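Local coordinates for putative iron-uptake ABC transport system periplasmic iron-binding protein (Campylobacter jejuni, PDB 1Y4T) that probably captures ferric iron in the periplasm and delivers it to an ABC transporter for uptake into the cell, at residues T146-I151 with K158-W163. Residues are numbered along the deposited sequence; the frame is centred on the assembly and turned at random.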
loop_
_atom_site.group_PDB
_atom_site.type_symbol
_atom_site.label_atom_id
_atom_site.label_comp_id
_atom_site.label_asym_id
_atom_site.label_seq_id
_atom_site.Cartn_x
_atom_site.Cartn_y
_atom_site.Cartn_z
ATOM N N THR A 146 -8.154 2.124 3.309
ATOM C CA THR A 146 -8.079 0.685 3.517
ATOM C C THR A 146 -7.762 0.311 4.964
ATOM O O THR A 146 -8.237 -0.701 5.452
ATOM C CB THR A 146 -7.103 0.070 2.529
ATOM O OG1 THR A 146 -7.622 0.226 1.192
ATOM C CG2 THR A 146 -6.953 -1.447 2.734
ATOM N N LEU A 147 -6.951 1.107 5.655
ATOM C CA LEU A 147 -6.671 0.844 7.051
ATOM C C LEU A 147 -7.987 0.927 7.841
ATOM O O LEU A 147 -8.262 0.075 8.661
ATOM C CB LEU A 147 -5.668 1.852 7.617
ATOM C CG LEU A 147 -5.385 1.749 9.111
ATOM C CD1 LEU A 147 -4.876 0.356 9.472
ATOM C CD2 LEU A 147 -4.377 2.783 9.507
ATOM N N LEU A 148 -8.790 1.950 7.571
ATOM C CA LEU A 148 -10.065 2.116 8.290
ATOM C C LEU A 148 -11.002 0.989 7.917
ATOM O O LEU A 148 -11.700 0.464 8.775
ATOM C CB LEU A 148 -10.708 3.469 7.992
ATOM C CG LEU A 148 -11.536 4.124 9.117
ATOM C CD1 LEU A 148 -12.583 5.065 8.547
ATOM C CD2 LEU A 148 -12.148 3.208 10.128
ATOM N N ALA A 149 -10.972 0.568 6.656
ATOM C CA ALA A 149 -11.758 -0.569 6.211
ATOM C C ALA A 149 -11.422 -1.808 7.048
ATOM O O ALA A 149 -12.315 -2.587 7.414
ATOM C CB ALA A 149 -11.553 -0.839 4.722
ATOM N N SER A 150 -10.136 -1.995 7.355
ATOM C CA SER A 150 -9.711 -3.153 8.143
ATOM C C SER A 150 -10.156 -3.081 9.602
ATOM O O SER A 150 -10.449 -4.112 10.197
ATOM C CB SER A 150 -8.191 -3.374 8.070
ATOM O OG SER A 150 -7.474 -2.473 8.882
ATOM N N ILE A 151 -10.195 -1.870 10.150
ATOM C CA ILE A 151 -10.693 -1.646 11.484
ATOM C C ILE A 151 -12.192 -1.936 11.546
ATOM O O ILE A 151 -12.654 -2.499 12.531
ATOM C CB ILE A 151 -10.310 -0.237 12.002
ATOM C CG1 ILE A 151 -8.798 -0.192 12.296
ATOM C CG2 ILE A 151 -11.096 0.106 13.272
ATOM C CD1 ILE A 151 -8.260 1.192 12.479
ATOM N N LYS A 158 -19.109 1.038 14.807
ATOM C CA LYS A 158 -19.149 1.912 15.984
ATOM C C LYS A 158 -17.743 2.245 16.488
ATOM O O LYS A 158 -17.393 3.420 16.697
ATOM C CB LYS A 158 -19.977 1.259 17.106
ATOM C CG LYS A 158 -19.662 1.715 18.531
ATOM C CD LYS A 158 -20.881 2.321 19.232
ATOM C CE LYS A 158 -21.231 3.688 18.652
ATOM N NZ LYS A 158 -21.952 3.609 17.339
ATOM N N GLU A 159 -16.946 1.199 16.707
ATOM C CA GLU A 159 -15.567 1.352 17.146
ATOM C C GLU A 159 -14.745 2.085 16.079
ATOM O O GLU A 159 -13.922 2.923 16.428
ATOM C CB GLU A 159 -14.933 -0.014 17.460
ATOM C CG GLU A 159 -13.413 0.007 17.570
ATOM C CD GLU A 159 -12.912 0.905 18.674
ATOM O OE1 GLU A 159 -11.778 1.443 18.547
ATOM O OE2 GLU A 159 -13.647 1.064 19.674
ATOM N N ALA A 160 -14.979 1.771 14.804
ATOM C CA ALA A 160 -14.263 2.425 13.683
ATOM C C ALA A 160 -14.514 3.938 13.642
ATOM O O ALA A 160 -13.618 4.730 13.385
ATOM C CB ALA A 160 -14.657 1.792 12.363
ATOM N N LYS A 161 -15.742 4.338 13.918
ATOM C CA LYS A 161 -16.078 5.750 13.939
ATOM C C LYS A 161 -15.405 6.434 15.112
ATOM O O LYS A 161 -14.854 7.518 14.952
ATOM C CB LYS A 161 -17.598 5.928 14.011
ATOM C CG LYS A 161 -18.111 7.368 13.843
ATOM C CD LYS A 161 -19.559 7.325 13.300
ATOM C CE LYS A 161 -19.846 8.406 12.294
ATOM N NZ LYS A 161 -21.295 8.646 12.199
ATOM N N ALA A 162 -15.442 5.799 16.290
ATOM C CA ALA A 162 -14.740 6.304 17.471
ATOM C C ALA A 162 -13.242 6.448 17.235
ATOM O O ALA A 162 -12.605 7.383 17.729
ATOM C CB ALA A 162 -14.982 5.388 18.663
ATOM N N TRP A 163 -12.692 5.508 16.474
ATOM C CA TRP A 163 -11.288 5.499 16.135
ATOM C C TRP A 163 -10.989 6.697 15.225
ATOM O O TRP A 163 -10.066 7.446 15.464
ATOM C CB TRP A 163 -10.930 4.187 15.419
ATOM C CG TRP A 163 -9.506 4.121 15.032
ATOM C CD1 TRP A 163 -8.473 3.782 15.828
ATOM C CD2 TRP A 163 -8.943 4.443 13.751
ATOM N NE1 TRP A 163 -7.296 3.865 15.132
ATOM C CE2 TRP A 163 -7.562 4.277 13.853
ATOM C CE3 TRP A 163 -9.473 4.848 12.522
ATOM C CZ2 TRP A 163 -6.698 4.486 12.773
ATOM C CZ3 TRP A 163 -8.607 5.077 11.465
ATOM C CH2 TRP A 163 -7.243 4.895 11.603
#
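Ile151, Leu148 and Leu147 pack against Ala160 and Trp163 in a buried, wholly apolar contact between two consecutive helices, 142-155 and 157-170, which form a helical hairpin in this periplasmic binding protein. The two segments run roughly antiparallel, with 140° between their N-to-C directions; their axes come within 9.5 Å at closest approach, and no hydrogen bond joins them.

Trp163 gives the largest single share of the buried surface, with Ile151 close behind. Its CG stands anti to the backbone N (chi1 179°), which sends the indole across to the other helix. There Ile151 sets its CD1 methyl over one face in a CH-pi contact, 3.5 Å from the centroid of the six-membered ring and only 13° off the normal. The nearest ring atom is CE2, at the fusion of the two rings, 3.4 Å from Ile151 CD1. Leu148 and Leu147 meet the benzo end obliquely: Leu148 CG lies 3.9 Å from Trp163 CZ3, and Leu147 CD2 touches CH2 more loosely.

Nearer the turn, the CA atoms of Ile151 and Ala160 come to 5.8 Å, consistent with the small side chain of Ala160. Ile151 divides its work here: while CD1 covers the indole, CG2 rests on the CA and CB of Ala160. Leu148 CD2 reaches the same Ala160 CB at 3.6 Å, placing that methyl against both residues.

The indole N-H is satisfied outside the hairpin: Trp163 NE1 hydrogen-bonds to the carbonyl oxygen of Tyr122, a residue that Leu147 also touches. One turn before Leu147 on the same helix is the iron ligand Tyr143, with about 6 Å between their side chains and about 13 Å from the Leu147 side chain to the ferric ion. Beside the hairpin, Ile311 of helix 305-315 packs on both Leu148 and Ala160.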